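Probable ribosomal RNA small subunit methyltransferase (Thermus thermophilus, PDB 2ZUL) binds S-adenosylmethionine and probably transfers its methyl group to 16S ribosomal RNA of the small ribosomal subunit. Local coordinates at residues Gly26-Arg31 against Leu72-Ala77; Val42-Glu47 against Glu64-Val69; Val212-Leu217 against Val362-Val367. One frame throughout, in Å; residues are numbered along the deposited sequence.

Contact 1 of 3, residues Gly26-Arg31 against Leu72-Ala77; sequences GARGYR and LETSRA
Arg28 reaches across to Glu73. From CB, with chi1 at 72°, CG sits between the backbone N and the carbonyl carbon; from there the chain runs extended to NE, which carries the guanidinium over to the other segment. There it grips Glu73 end-on, both nitrogens on the single oxygen OE2: Arg28 NH1 lies 2.7 Å from Glu73 OE2 and Arg28 NH2 3.0 Å from it. The carboxylate sits at the guanidinium edge, the two planes turned 67° apart, and NH2 adds a weak bond to Glu73 OE1 and is also hydrogen-bonded to Asn53. On its anti lone pair Glu73 OE2 also takes the Ser75 backbone N at 2.8 Å, so three donors hold one oxygen of the buried Glu73. This happens where parallel strand 68-73 of a Rossmann-like sheet gives way to helix 76-84, and Ser75 is the N-cap, its OG accepting from Ala78 N and also bonded to Asp263. A water bridges Arg28 N, Arg28 NH1 and Ser75 OG, while Ser75 CB packs 3.5 Å from Arg28 NH1. Further along, Ala27 CB meets Ala77 CB at 4.2 Å and Gly26 O lies 3.6 Å from Ala77 CB, a methyl about 5 Å from the bound S-adenosylmethionine.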
ATOM      1  N   GLY A  26       8.792   5.163   4.062  1.00 16.13           N
ATOM      2  CA  GLY A  26       7.563   4.655   3.487  1.00 17.07           C
ATOM      3  C   GLY A  26       7.710   3.804   2.238  1.00 16.26           C
ATOM      4  O   GLY A  26       6.725   3.253   1.751  1.00 16.57           O
ATOM      5  N   ALA A  27       8.928   3.695   1.713  1.00 12.85           N
ATOM      6  CA  ALA A  27       9.167   2.888   0.517  1.00  9.50           C
ATOM      7  C   ALA A  27       9.889   1.597   0.894  1.00 20.03           C
ATOM      8  O   ALA A  27      10.987   1.627   1.457  1.00 16.88           O
ATOM      9  CB  ALA A  27       9.991   3.674  -0.492  1.00 10.17           C
ATOM     10  N   ARG A  28       9.270   0.464   0.574  1.00 13.27           N
ATOM     11  CA  ARG A  28       9.832  -0.844   0.893  1.00 12.33           C
ATOM     12  C   ARG A  28      10.983  -1.222  -0.036  1.00 20.94           C
ATOM     13  O   ARG A  28      11.137  -0.642  -1.110  1.00 17.86           O
ATOM     14  CB  ARG A  28       8.734  -1.909   0.789  1.00 11.21           C
ATOM     15  CG  ARG A  28       8.299  -2.208  -0.642  1.00 17.72           C
ATOM     16  CD  ARG A  28       7.058  -3.101  -0.700  1.00 14.65           C
ATOM     17  NE  ARG A  28       6.796  -3.589  -2.057  1.00 13.02           N
ATOM     18  CZ  ARG A  28       6.557  -2.807  -3.106  1.00 20.23           C
ATOM     19  NH1 ARG A  28       6.543  -1.484  -2.964  1.00 16.87           N
ATOM     20  NH2 ARG A  28       6.338  -3.345  -4.303  1.00 13.85           N
ATOM     21  N   GLY A  29      11.798  -2.189   0.381  1.00 14.34           N
ATOM     22  CA  GLY A  29      12.881  -2.630  -0.483  1.00 20.91           C
ATOM     23  C   GLY A  29      14.319  -2.448  -0.042  1.00 23.62           C
ATOM     24  O   GLY A  29      15.208  -3.113  -0.577  1.00 22.50           O
ATOM     25  N   TYR A  30      14.567  -1.554   0.909  1.00 23.38           N
ATOM     26  CA  TYR A  30      15.934  -1.337   1.367  1.00 27.74           C
ATOM     27  C   TYR A  30      16.156  -1.904   2.763  1.00 26.00           C
ATOM     28  O   TYR A  30      15.290  -1.814   3.638  1.00 22.91           O
ATOM     29  CB  TYR A  30      16.284   0.151   1.350  1.00 35.56           C
ATOM     30  CG  TYR A  30      17.663   0.425   0.790  1.00 34.23           C
ATOM     31  CD1 TYR A  30      17.927   0.263  -0.569  1.00 39.73           C
ATOM     32  CD2 TYR A  30      18.708   0.830   1.618  1.00 38.69           C
ATOM     33  CE1 TYR A  30      19.195   0.503  -1.095  1.00 45.80           C
ATOM     34  CE2 TYR A  30      19.983   1.070   1.105  1.00 36.84           C
ATOM     35  CZ  TYR A  30      20.217   0.907  -0.253  1.00 43.11           C
ATOM     36  OH  TYR A  30      21.466   1.164  -0.769  1.00 41.81           O
ATOM     37  N   ARG A  31      17.334  -2.479   2.962  1.00 22.20           N
ATOM     38  CA  ARG A  31      17.693  -3.094   4.231  1.00 22.50           C
ATOM     39  C   ARG A  31      16.697  -4.213   4.508  1.00 24.97           C
ATOM     40  O   ARG A  31      16.399  -4.519   5.662  1.00 25.80           O
ATOM     41  CB  ARG A  31      17.653  -2.072   5.372  1.00 33.02           C
ATOM     42  CG  ARG A  31      18.378  -0.761   5.089  1.00 41.76           C
ATOM     43  CD  ARG A  31      19.827  -0.961   4.670  1.00 48.54           C
ATOM     44  NE  ARG A  31      20.529   0.319   4.586  1.00 57.23           N
ATOM     45  CZ  ARG A  31      21.720   0.492   4.022  1.00 59.86           C
ATOM     46  NH1 ARG A  31      22.361  -0.534   3.480  1.00 56.24           N
ATOM     47  NH2 ARG A  31      22.274   1.698   4.004  1.00 58.35           N
ATOM     48  N   LEU A  72       6.820  -3.676 -12.213  1.00  9.48           N
ATOM     49  CA  LEU A  72       5.428  -3.309 -11.960  1.00  6.03           C
ATOM     50  C   LEU A  72       5.323  -2.956 -10.483  1.00 11.18           C
ATOM     51  O   LEU A  72       5.412  -3.832  -9.616  1.00 10.34           O
ATOM     52  CB  LEU A  72       4.503  -4.480 -12.314  1.00  7.16           C
ATOM     53  CG  LEU A  72       4.685  -5.056 -13.726  1.00 10.29           C
ATOM     54  CD1 LEU A  72       3.524  -5.997 -14.030  1.00  8.90           C
ATOM     55  CD2 LEU A  72       4.734  -3.937 -14.764  1.00 10.02           C
ATOM     56  N   GLU A  73       5.146  -1.666 -10.205  1.00 12.59           N
ATOM     57  CA  GLU A  73       5.078  -1.159  -8.838  1.00  8.95           C
ATOM     58  C   GLU A  73       3.699  -0.630  -8.446  1.00 10.35           C
ATOM     59  O   GLU A  73       3.065   0.105  -9.200  1.00 12.17           O
ATOM     60  CB  GLU A  73       6.118  -0.046  -8.664  1.00 10.13           C
ATOM     61  CG  GLU A  73       6.192   0.518  -7.261  1.00 11.25           C
ATOM     62  CD  GLU A  73       6.411  -0.557  -6.224  1.00 13.77           C
ATOM     63  OE1 GLU A  73       7.445  -1.264  -6.298  1.00 14.35           O
ATOM     64  OE2 GLU A  73       5.543  -0.697  -5.335  1.00 14.94           O
ATOM     65  N   THR A  74       3.253  -0.997  -7.251  1.00 10.48           N
ATOM     66  CA  THR A  74       1.946  -0.574  -6.753  1.00  6.62           C
ATOM     67  C   THR A  74       2.023   0.547  -5.719  1.00  9.42           C
ATOM     68  O   THR A  74       1.043   1.262  -5.503  1.00 10.22           O
ATOM     69  CB  THR A  74       1.210  -1.751  -6.117  1.00 12.21           C
ATOM     70  OG1 THR A  74       2.054  -2.350  -5.128  1.00 14.56           O
ATOM     71  CG2 THR A  74       0.855  -2.788  -7.174  1.00 12.45           C
ATOM     72  N   SER A  75       3.180   0.694  -5.081  1.00 10.56           N
ATOM     73  CA  SER A  75       3.368   1.727  -4.063  1.00  6.68           C
ATOM     74  C   SER A  75       3.858   3.035  -4.674  1.00  7.64           C
ATOM     75  O   SER A  75       4.883   3.061  -5.354  1.00 11.45           O
ATOM     76  CB  SER A  75       4.377   1.244  -3.011  1.00 10.94           C
ATOM     77  OG  SER A  75       4.809   2.313  -2.182  1.00 11.55           O
ATOM     78  N   ARG A  76       3.140   4.129  -4.426  1.00  7.60           N
ATOM     79  CA  ARG A  76       3.553   5.408  -4.990  1.00  9.76           C
ATOM     80  C   ARG A  76       4.895   5.846  -4.411  1.00  9.72           C
ATOM     81  O   ARG A  76       5.741   6.379  -5.126  1.00  9.54           O
ATOM     82  CB  ARG A  76       2.509   6.492  -4.722  1.00  8.21           C
ATOM     83  CG  ARG A  76       2.560   7.622  -5.740  1.00  9.08           C
ATOM     84  CD  ARG A  76       1.978   7.171  -7.075  1.00 11.87           C
ATOM     85  NE  ARG A  76       2.205   8.159  -8.126  1.00 10.21           N
ATOM     86  CZ  ARG A  76       1.476   8.253  -9.234  1.00 11.26           C
ATOM     87  NH1 ARG A  76       0.464   7.419  -9.439  1.00 10.14           N
ATOM     88  NH2 ARG A  76       1.758   9.187 -10.134  1.00 11.65           N
ATOM     89  N   ALA A  77       5.082   5.633  -3.110  1.00 10.56           N
ATOM     90  CA  ALA A  77       6.334   6.002  -2.462  1.00 11.72           C
ATOM     91  C   ALA A  77       7.491   5.294  -3.165  1.00 11.13           C
ATOM     92  O   ALA A  77       8.507   5.910  -3.491  1.00 12.04           O
ATOM     93  CB  ALA A  77       6.297   5.618  -0.984  1.00 10.39           C
TER
HETATM   94  O   HOH W   1       6.549   0.589  -0.717  1.00 12.65           O

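Contact 2 of 3, residues Val42-Glu47 against Glu64-Val69; sequences VEPFGE and EGRMAV
Met67 fills the middle of this contact, and its methyl end is where the packing is tight. Met67 CE presses into the loop at residues 45-47, 3.2 Å from Phe45 O and 3.6 Å from Glu47 C, while Met67 SD lies 3.9 Å from Pro44 CA. The bend at chi3 (-58°) turns CE back from the line of the chain toward those backbone atoms. Beside it the backbones join directly: Ala68 N donates to Glu47 O at 3.0 Å, and Ala68 CB rests against that same oxygen. The other side is the solvent side. Here exposed Arg66 lays one face of its guanidinium over the Pro44 ring, Pro44 CG standing 3.5 Å above the plane and over its centre; this is face packing, with the ring of Pro44 contributing only carbon. The side chains of Phe45 and Glu47 start out away from the other segment, Phe45 touching Arg134 of strand 133-140. Pro44 also touches Leu63, and Glu47 N is hydrogen-bonded to Asp103. The contact thus ties the loop leaving helix 33-41 to the start of strand 68-73, just where strand 48-51 begins alongside it in the parallel part of the sheet.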
ATOM      1  N   VAL A  42      20.089 -13.340  -8.017  1.00 11.50           N
ATOM      2  CA  VAL A  42      19.623 -13.199  -9.390  1.00  9.37           C
ATOM      3  C   VAL A  42      20.707 -12.971 -10.435  1.00 15.82           C
ATOM      4  O   VAL A  42      21.676 -12.248 -10.204  1.00 15.22           O
ATOM      5  CB  VAL A  42      18.585 -12.058  -9.521  1.00 16.10           C
ATOM      6  CG1 VAL A  42      17.413 -12.312  -8.586  1.00 11.88           C
ATOM      7  CG2 VAL A  42      19.240 -10.719  -9.222  1.00 24.43           C
ATOM      8  N   GLU A  43      20.534 -13.613 -11.585  1.00 11.82           N
ATOM      9  CA  GLU A  43      21.451 -13.458 -12.703  1.00 18.43           C
ATOM     10  C   GLU A  43      20.621 -13.489 -13.982  1.00 14.21           C
ATOM     11  O   GLU A  43      19.535 -14.066 -14.018  1.00 14.45           O
ATOM     12  CB  GLU A  43      22.529 -14.553 -12.708  1.00 23.43           C
ATOM     13  CG  GLU A  43      22.032 -15.981 -12.762  1.00 27.66           C
ATOM     14  CD  GLU A  43      23.180 -16.987 -12.749  1.00 34.36           C
ATOM     15  OE1 GLU A  43      24.020 -16.947 -13.672  1.00 32.49           O
ATOM     16  OE2 GLU A  43      23.248 -17.813 -11.815  1.00 34.63           O
ATOM     17  N   PRO A  44      21.117 -12.850 -15.050  1.00 15.98           N
ATOM     18  CA  PRO A  44      20.419 -12.792 -16.338  1.00 13.97           C
ATOM     19  C   PRO A  44      20.082 -14.132 -16.980  1.00 19.34           C
ATOM     20  O   PRO A  44      20.804 -15.111 -16.825  1.00 17.83           O
ATOM     21  CB  PRO A  44      21.372 -11.975 -17.210  1.00 19.75           C
ATOM     22  CG  PRO A  44      22.107 -11.124 -16.222  1.00 15.76           C
ATOM     23  CD  PRO A  44      22.377 -12.091 -15.105  1.00 17.01           C
ATOM     24  N   PHE A  45      18.963 -14.150 -17.695  1.00 18.21           N
ATOM     25  CA  PHE A  45      18.497 -15.318 -18.433  1.00 18.81           C
ATOM     26  C   PHE A  45      17.524 -14.796 -19.477  1.00 16.10           C
ATOM     27  O   PHE A  45      16.500 -14.208 -19.138  1.00 16.69           O
ATOM     28  CB  PHE A  45      17.774 -16.326 -17.535  1.00 18.36           C
ATOM     29  CG  PHE A  45      17.216 -17.504 -18.293  1.00 17.62           C
ATOM     30  CD1 PHE A  45      18.066 -18.437 -18.881  1.00 25.85           C
ATOM     31  CD2 PHE A  45      15.841 -17.659 -18.456  1.00 23.64           C
ATOM     32  CE1 PHE A  45      17.558 -19.506 -19.623  1.00 22.42           C
ATOM     33  CE2 PHE A  45      15.321 -18.723 -19.198  1.00 23.40           C
ATOM     34  CZ  PHE A  45      16.182 -19.649 -19.784  1.00 18.69           C
ATOM     35  N   GLY A  46      17.848 -14.999 -20.747  1.00 16.09           N
ATOM     36  CA  GLY A  46      16.973 -14.520 -21.799  1.00 19.47           C
ATOM     37  C   GLY A  46      17.170 -13.036 -22.061  1.00 17.72           C
ATOM     38  O   GLY A  46      18.220 -12.471 -21.745  1.00 22.92           O
ATOM     39  N   GLU A  47      16.149 -12.399 -22.618  1.00 19.62           N
ATOM     40  CA  GLU A  47      16.225 -10.982 -22.950  1.00 22.12           C
ATOM     41  C   GLU A  47      15.253 -10.084 -22.189  1.00 19.23           C
ATOM     42  O   GLU A  47      15.508  -8.891 -22.036  1.00 19.32           O
ATOM     43  CB  GLU A  47      15.961 -10.797 -24.443  1.00 28.18           C
ATOM     44  CG  GLU A  47      16.798 -11.667 -25.354  1.00 39.62           C
ATOM     45  CD  GLU A  47      16.211 -11.738 -26.749  1.00 53.94           C
ATOM     46  OE1 GLU A  47      15.971 -10.666 -27.347  1.00 65.09           O
ATOM     47  OE2 GLU A  47      15.985 -12.860 -27.248  1.00 58.47           O
ATOM     48  N   GLU A  64      19.789  -4.995 -14.299  1.00 12.12           N
ATOM     49  CA  GLU A  64      19.820  -3.694 -14.970  1.00 17.59           C
ATOM     50  C   GLU A  64      21.047  -3.513 -15.857  1.00 18.60           C
ATOM     51  O   GLU A  64      22.181  -3.676 -15.407  1.00 17.27           O
ATOM     52  CB  GLU A  64      19.772  -2.573 -13.929  1.00 13.57           C
ATOM     53  CG  GLU A  64      19.668  -1.157 -14.498  1.00 18.38           C
ATOM     54  CD  GLU A  64      18.356  -0.898 -15.227  1.00 18.85           C
ATOM     55  OE1 GLU A  64      17.420  -1.717 -15.096  1.00 13.56           O
ATOM     56  OE2 GLU A  64      18.258   0.136 -15.923  1.00 17.69           O
ATOM     57  N   GLY A  65      20.807  -3.172 -17.120  1.00 16.59           N
ATOM     58  CA  GLY A  65      21.900  -2.964 -18.054  1.00 19.99           C
ATOM     59  C   GLY A  65      22.357  -4.229 -18.752  1.00 19.94           C
ATOM     60  O   GLY A  65      23.107  -4.168 -19.728  1.00 18.86           O
ATOM     61  N   ARG A  66      21.901  -5.379 -18.264  1.00 16.94           N
ATOM     62  CA  ARG A  66      22.292  -6.658 -18.844  1.00 20.91           C
ATOM     63  C   ARG A  66      21.174  -7.304 -19.658  1.00 24.07           C
ATOM     64  O   ARG A  66      21.416  -8.208 -20.460  1.00 23.45           O
ATOM     65  CB  ARG A  66      22.776  -7.589 -17.729  1.00 15.58           C
ATOM     66  CG  ARG A  66      23.956  -7.009 -16.952  1.00 23.64           C
ATOM     67  CD  ARG A  66      24.475  -7.959 -15.885  1.00 23.13           C
ATOM     68  NE  ARG A  66      25.047  -9.171 -16.463  1.00 29.20           N
ATOM     69  CZ  ARG A  66      25.498 -10.198 -15.749  1.00 29.42           C
ATOM     70  NH1 ARG A  66      25.444 -10.161 -14.426  1.00 29.39           N
ATOM     71  NH2 ARG A  66      25.998 -11.263 -16.358  1.00 34.51           N
ATOM     72  N   MET A  67      19.951  -6.829 -19.448  1.00 18.08           N
ATOM     73  CA  MET A  67      18.785  -7.315 -20.173  1.00 21.06           C
ATOM     74  C   MET A  67      17.659  -6.304 -19.968  1.00 17.69           C
ATOM     75  O   MET A  67      17.790  -5.383 -19.165  1.00 18.02           O
ATOM     76  CB  MET A  67      18.374  -8.713 -19.677  1.00 22.24           C
ATOM     77  CG  MET A  67      17.886  -8.792 -18.235  1.00 19.61           C
ATOM     78  SD  MET A  67      17.555 -10.502 -17.693  1.00 16.95           S
ATOM     79  CE  MET A  67      16.345 -11.015 -18.902  1.00 16.50           C
ATOM     80  N   ALA A  68      16.570  -6.448 -20.714  1.00 14.24           N
ATOM     81  CA  ALA A  68      15.452  -5.527 -20.559  1.00 13.89           C
ATOM     82  C   ALA A  68      14.779  -5.868 -19.239  1.00 16.90           C
ATOM     83  O   ALA A  68      14.526  -7.037 -18.950  1.00 20.10           O
ATOM     84  CB  ALA A  68      14.468  -5.681 -21.709  1.00 19.42           C
ATOM     85  N   VAL A  69      14.500  -4.853 -18.432  1.00 14.42           N
ATOM     86  CA  VAL A  69      13.863  -5.094 -17.152  1.00 14.04           C
ATOM     87  C   VAL A  69      12.633  -4.228 -16.947  1.00 15.33           C
ATOM     88  O   VAL A  69      12.704  -2.999 -17.000  1.00 14.00           O
ATOM     89  CB  VAL A  69      14.831  -4.849 -15.978  1.00 14.28           C
ATOM     90  CG1 VAL A  69      14.142  -5.206 -14.658  1.00  9.81           C
ATOM     91  CG2 VAL A  69      16.091  -5.685 -16.156  1.00 20.03           C
TER

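Contact 3 of 3, residues Val212-Leu217 against Val362-Val367; sequences VDPASL and VAEYKV. With SAM (S-adenosylmethionine), chain B.
Chi1 of -69° puts Tyr365 CG beside the backbone N, anti to the carbonyl carbon, and chi2 of -89° turns one ring face onto Ala215 at the start of helix 214-227. The Ala215 methyl sits squarely over that face: Ala215 CB is 3.5 Å from the centroid of the Tyr365 ring and 10° off the normal, a CH-pi contact. Pro214 CB approaches the same ring obliquely, 4.1 Å from Tyr365 CE2, and also lies 3.6 Å from OE1 of the extended Glu364. Polar contact passes through a water that donates to Asp213 OD1 at 2.9 Å and is hydrogen-bonded to Tyr365 OH at 2.6 Å. The other carboxylate oxygen, Asp213 OD2, caps the helix by accepting from Ala215 N at 3.0 Å, the donor coming from above the carboxylate plane. One residue on, Ser216 OG donates to the cofactor carboxylate atom OXT at 2.6 Å and is also bonded to Asn305. Asp213, its neighbour Asn305, and Asn341 beside Tyr365 bind guanosine in a structure of this protein, which places the arrangement beside the cofactor pocket and what is probably the site for the target nucleoside in a Rossmann-like methyltransferase domain.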
ATOM      1  N   VAL A 212     -16.077  -3.918   7.327  1.00 16.96           N
ATOM      2  CA  VAL A 212     -15.750  -2.555   7.729  1.00 11.81           C
ATOM      3  C   VAL A 212     -15.004  -2.670   9.052  1.00 12.30           C
ATOM      4  O   VAL A 212     -15.508  -3.263  10.011  1.00 13.49           O
ATOM      5  CB  VAL A 212     -17.023  -1.704   7.945  1.00 20.33           C
ATOM      6  CG1 VAL A 212     -16.641  -0.290   8.370  1.00 18.17           C
ATOM      7  CG2 VAL A 212     -17.846  -1.668   6.667  1.00 18.87           C
ATOM      8  N   ASP A 213     -13.799  -2.118   9.108  1.00 14.09           N
ATOM      9  CA  ASP A 213     -13.014  -2.191  10.330  1.00 11.91           C
ATOM     10  C   ASP A 213     -13.724  -1.461  11.467  1.00 13.18           C
ATOM     11  O   ASP A 213     -14.228  -0.351  11.285  1.00 15.13           O
ATOM     12  CB  ASP A 213     -11.634  -1.575  10.122  1.00 15.35           C
ATOM     13  CG  ASP A 213     -10.735  -1.781  11.317  1.00 21.76           C
ATOM     14  OD1 ASP A 213     -10.247  -2.916  11.497  1.00 24.02           O
ATOM     15  OD2 ASP A 213     -10.531  -0.816  12.083  1.00 25.52           O
ATOM     16  N   PRO A 214     -13.769  -2.076  12.658  1.00 15.16           N
ATOM     17  CA  PRO A 214     -14.422  -1.476  13.828  1.00 16.03           C
ATOM     18  C   PRO A 214     -13.925  -0.067  14.156  1.00 16.32           C
ATOM     19  O   PRO A 214     -14.700   0.782  14.592  1.00 13.43           O
ATOM     20  CB  PRO A 214     -14.107  -2.471  14.942  1.00 17.80           C
ATOM     21  CG  PRO A 214     -14.071  -3.777  14.211  1.00 23.97           C
ATOM     22  CD  PRO A 214     -13.276  -3.429  12.972  1.00 15.16           C
ATOM     23  N   ALA A 215     -12.633   0.176  13.950  1.00 12.06           N
ATOM     24  CA  ALA A 215     -12.051   1.489  14.236  1.00 13.86           C
ATOM     25  C   ALA A 215     -12.606   2.564  13.305  1.00 15.21           C
ATOM     26  O   ALA A 215     -12.878   3.688  13.730  1.00 12.33           O
ATOM     27  CB  ALA A 215     -10.526   1.424  14.110  1.00 13.20           C
ATOM     28  N   SER A 216     -12.768   2.217  12.031  1.00 13.73           N
ATOM     29  CA  SER A 216     -13.289   3.159  11.047  1.00 14.70           C
ATOM     30  C   SER A 216     -14.715   3.547  11.407  1.00 12.91           C
ATOM     31  O   SER A 216     -15.101   4.712  11.302  1.00 14.39           O
ATOM     32  CB  SER A 216     -13.261   2.534   9.650  1.00 13.44           C
ATOM     33  OG  SER A 216     -11.957   2.091   9.324  1.00 17.56           O
ATOM     34  N   LEU A 217     -15.500   2.563  11.833  1.00 12.38           N
ATOM     35  CA  LEU A 217     -16.879   2.818  12.211  1.00 11.63           C
ATOM     36  C   LEU A 217     -16.916   3.760  13.411  1.00 13.71           C
ATOM     37  O   LEU A 217     -17.722   4.692  13.463  1.00 16.65           O
ATOM     38  CB  LEU A 217     -17.582   1.502  12.558  1.00 21.90           C
ATOM     39  CG  LEU A 217     -19.075   1.570  12.895  1.00 33.91           C
ATOM     40  CD1 LEU A 217     -19.837   2.229  11.751  1.00 32.95           C
ATOM     41  CD2 LEU A 217     -19.603   0.162  13.148  1.00 30.82           C
ATOM     42  N   VAL A 362     -13.449   6.382  23.766  1.00 14.29           N
ATOM     43  CA  VAL A 362     -12.485   5.430  24.302  1.00 18.77           C
ATOM     44  C   VAL A 362     -13.200   4.103  24.478  1.00 18.66           C
ATOM     45  O   VAL A 362     -13.959   3.907  25.430  1.00 21.41           O
ATOM     46  CB  VAL A 362     -11.896   5.885  25.657  1.00 20.97           C
ATOM     47  CG1 VAL A 362     -10.858   6.971  25.426  1.00 28.99           C
ATOM     48  CG2 VAL A 362     -13.002   6.391  26.567  1.00 29.61           C
ATOM     49  N   ALA A 363     -12.979   3.211  23.521  1.00 13.94           N
ATOM     50  CA  ALA A 363     -13.587   1.885  23.528  1.00 17.07           C
ATOM     51  C   ALA A 363     -12.537   0.907  23.023  1.00 14.87           C
ATOM     52  O   ALA A 363     -11.386   0.963  23.454  1.00 17.62           O
ATOM     53  CB  ALA A 363     -14.813   1.871  22.623  1.00 17.30           C
ATOM     54  N   GLU A 364     -12.925   0.014  22.113  1.00 15.97           N
ATOM     55  CA  GLU A 364     -11.981  -0.953  21.557  1.00 17.71           C
ATOM     56  C   GLU A 364     -10.835  -0.165  20.931  1.00 18.55           C
ATOM     57  O   GLU A 364      -9.686  -0.608  20.911  1.00 16.75           O
ATOM     58  CB  GLU A 364     -12.674  -1.825  20.499  1.00 23.40           C
ATOM     59  CG  GLU A 364     -11.755  -2.834  19.826  1.00 34.43           C
ATOM     60  CD  GLU A 364     -12.479  -3.712  18.817  1.00 32.25           C
ATOM     61  OE1 GLU A 364     -13.599  -3.350  18.394  1.00 35.97           O
ATOM     62  OE2 GLU A 364     -11.920  -4.761  18.434  1.00 38.32           O
ATOM     63  N   TYR A 365     -11.176   1.011  20.420  1.00 16.39           N
ATOM     64  CA  TYR A 365     -10.216   1.921  19.803  1.00 11.43           C
ATOM     65  C   TYR A 365     -10.498   3.297  20.385  1.00 10.82           C
ATOM     66  O   TYR A 365     -11.542   3.508  21.006  1.00 14.12           O
ATOM     67  CB  TYR A 365     -10.415   1.967  18.285  1.00 14.24           C
ATOM     68  CG  TYR A 365     -10.025   0.690  17.582  1.00 15.66           C
ATOM     69  CD1 TYR A 365      -8.719   0.489  17.134  1.00 20.50           C
ATOM     70  CD2 TYR A 365     -10.954  -0.332  17.391  1.00 21.71           C
ATOM     71  CE1 TYR A 365      -8.348  -0.699  16.513  1.00 24.97           C
ATOM     72  CE2 TYR A 365     -10.592  -1.524  16.773  1.00 21.15           C
ATOM     73  CZ  TYR A 365      -9.289  -1.701  16.337  1.00 19.47           C
ATOM     74  OH  TYR A 365      -8.926  -2.876  15.727  1.00 31.48           O
ATOM     75  N   LYS A 366      -9.574   4.233  20.203  1.00 12.39           N
ATOM     76  CA  LYS A 366      -9.799   5.574  20.705  1.00 10.44           C
ATOM     77  C   LYS A 366      -9.867   6.534  19.534  1.00 12.35           C
ATOM     78  O   LYS A 366      -9.102   6.417  18.577  1.00 14.05           O
ATOM     79  CB  LYS A 366      -8.684   6.001  21.672  1.00 14.65           C
ATOM     80  CG  LYS A 366      -7.282   6.046  21.077  1.00 15.88           C
ATOM     81  CD  LYS A 366      -6.259   6.393  22.156  1.00 19.49           C
ATOM     82  CE  LYS A 366      -4.829   6.296  21.638  1.00 18.95           C
ATOM     83  NZ  LYS A 366      -3.839   6.425  22.747  1.00 15.02           N
ATOM     84  N   VAL A 367     -10.806   7.468  19.596  1.00 11.07           N
ATOM     85  CA  VAL A 367     -10.941   8.456  18.537  1.00 11.94           C
ATOM     86  C   VAL A 367     -10.454   9.783  19.088  1.00 14.01           C
ATOM     87  O   VAL A 367     -11.017  10.296  20.057  1.00 13.76           O
ATOM     88  CB  VAL A 367     -12.402   8.623  18.082  1.00 13.78           C
ATOM     89  CG1 VAL A 367     -12.487   9.721  17.020  1.00 11.37           C
ATOM     90  CG2 VAL A 367     -12.931   7.310  17.531  1.00 13.18           C
TER
HETATM   91  N   SAM B 376      -9.223   4.355   5.577  1.00 16.54           N
HETATM   92  CA  SAM B 376      -9.319   2.908   5.338  1.00 17.03           C
HETATM   93  C   SAM B 376     -10.267   2.285   6.365  1.00 24.10           C
HETATM   94  O   SAM B 376     -10.640   1.111   6.155  1.00 18.67           O
HETATM   95  OXT SAM B 376     -10.598   2.996   7.339  1.00 19.07           O
HETATM   96  CB  SAM B 376      -7.933   2.268   5.460  1.00 18.82           C
HETATM   97  CG  SAM B 376      -7.346   2.108   6.709  1.00 21.61           C
HETATM   98  SD  SAM B 376      -5.764   1.371   6.869  1.00 17.55           S
HETATM   99  CE  SAM B 376      -5.434   1.061   8.590  1.00 21.02           C
HETATM  100  C5' SAM B 376      -4.419   2.543   6.464  1.00 16.81           C
HETATM  101  C4' SAM B 376      -4.348   2.913   4.980  1.00 11.71           C
HETATM  102  O4' SAM B 376      -3.202   3.762   4.787  1.00 14.45           O
HETATM  103  C3' SAM B 376      -4.116   1.668   4.117  1.00 11.56           C
HETATM  104  O3' SAM B 376      -4.976   1.700   2.975  1.00 15.36           O
HETATM  105  C2' SAM B 376      -2.662   1.833   3.676  1.00 12.46           C
HETATM  106  O2' SAM B 376      -2.492   1.239   2.386  1.00 13.10           O
HETATM  107  C1' SAM B 376      -2.632   3.354   3.536  1.00 18.86           C
HETATM  108  N9  SAM B 376      -1.249   3.867   3.403  1.00 13.65           N
HETATM  109  C8  SAM B 376      -0.142   3.270   3.842  1.00 15.53           C
HETATM  110  N7  SAM B 376       0.916   4.025   3.556  1.00 13.47           N
HETATM  111  C5  SAM B 376       0.481   5.115   2.933  1.00 12.69           C
HETATM  112  C6  SAM B 376       1.102   6.237   2.399  1.00 13.51           C
HETATM  113  N6  SAM B 376       2.424   6.364   2.449  1.00 11.65           N
HETATM  114  N1  SAM B 376       0.347   7.180   1.817  1.00 12.40           N
HETATM  115  C2  SAM B 376      -0.967   7.052   1.743  1.00 14.64           C
HETATM  116  N3  SAM B 376      -1.591   5.997   2.237  1.00 11.79           N
HETATM  117  C4  SAM B 376      -0.900   5.016   2.835  1.00 14.11           C
HETATM  118  O   HOH W   2      -7.990  -2.866  13.277  1.00 39.11           O

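In the fold
The three contacts belong to two sheets of the same strand order, 3-2-1-4-5-7-6. Contacts 1 and 2 share strand 68-73 of the first and lie near its two ends, their centres about 21 Å apart; contact 3 belongs to the second sheet, about 48 Å between centres from contact 2 and on the opposite side of the chain's centre. Contact 1 is partly buried, and there a carboxylate held by several hydrogen bonds carries the join. Contact 2 lies on the surface, away from the cofactor and guanosine sites, and relies on methionine packing and one backbone bond. Contact 3, also at the surface, uses an aromatic face and a water bridge. It bonds S-adenosylmethionine directly through Ser216, whereas contact 1 only comes within about 5 Å.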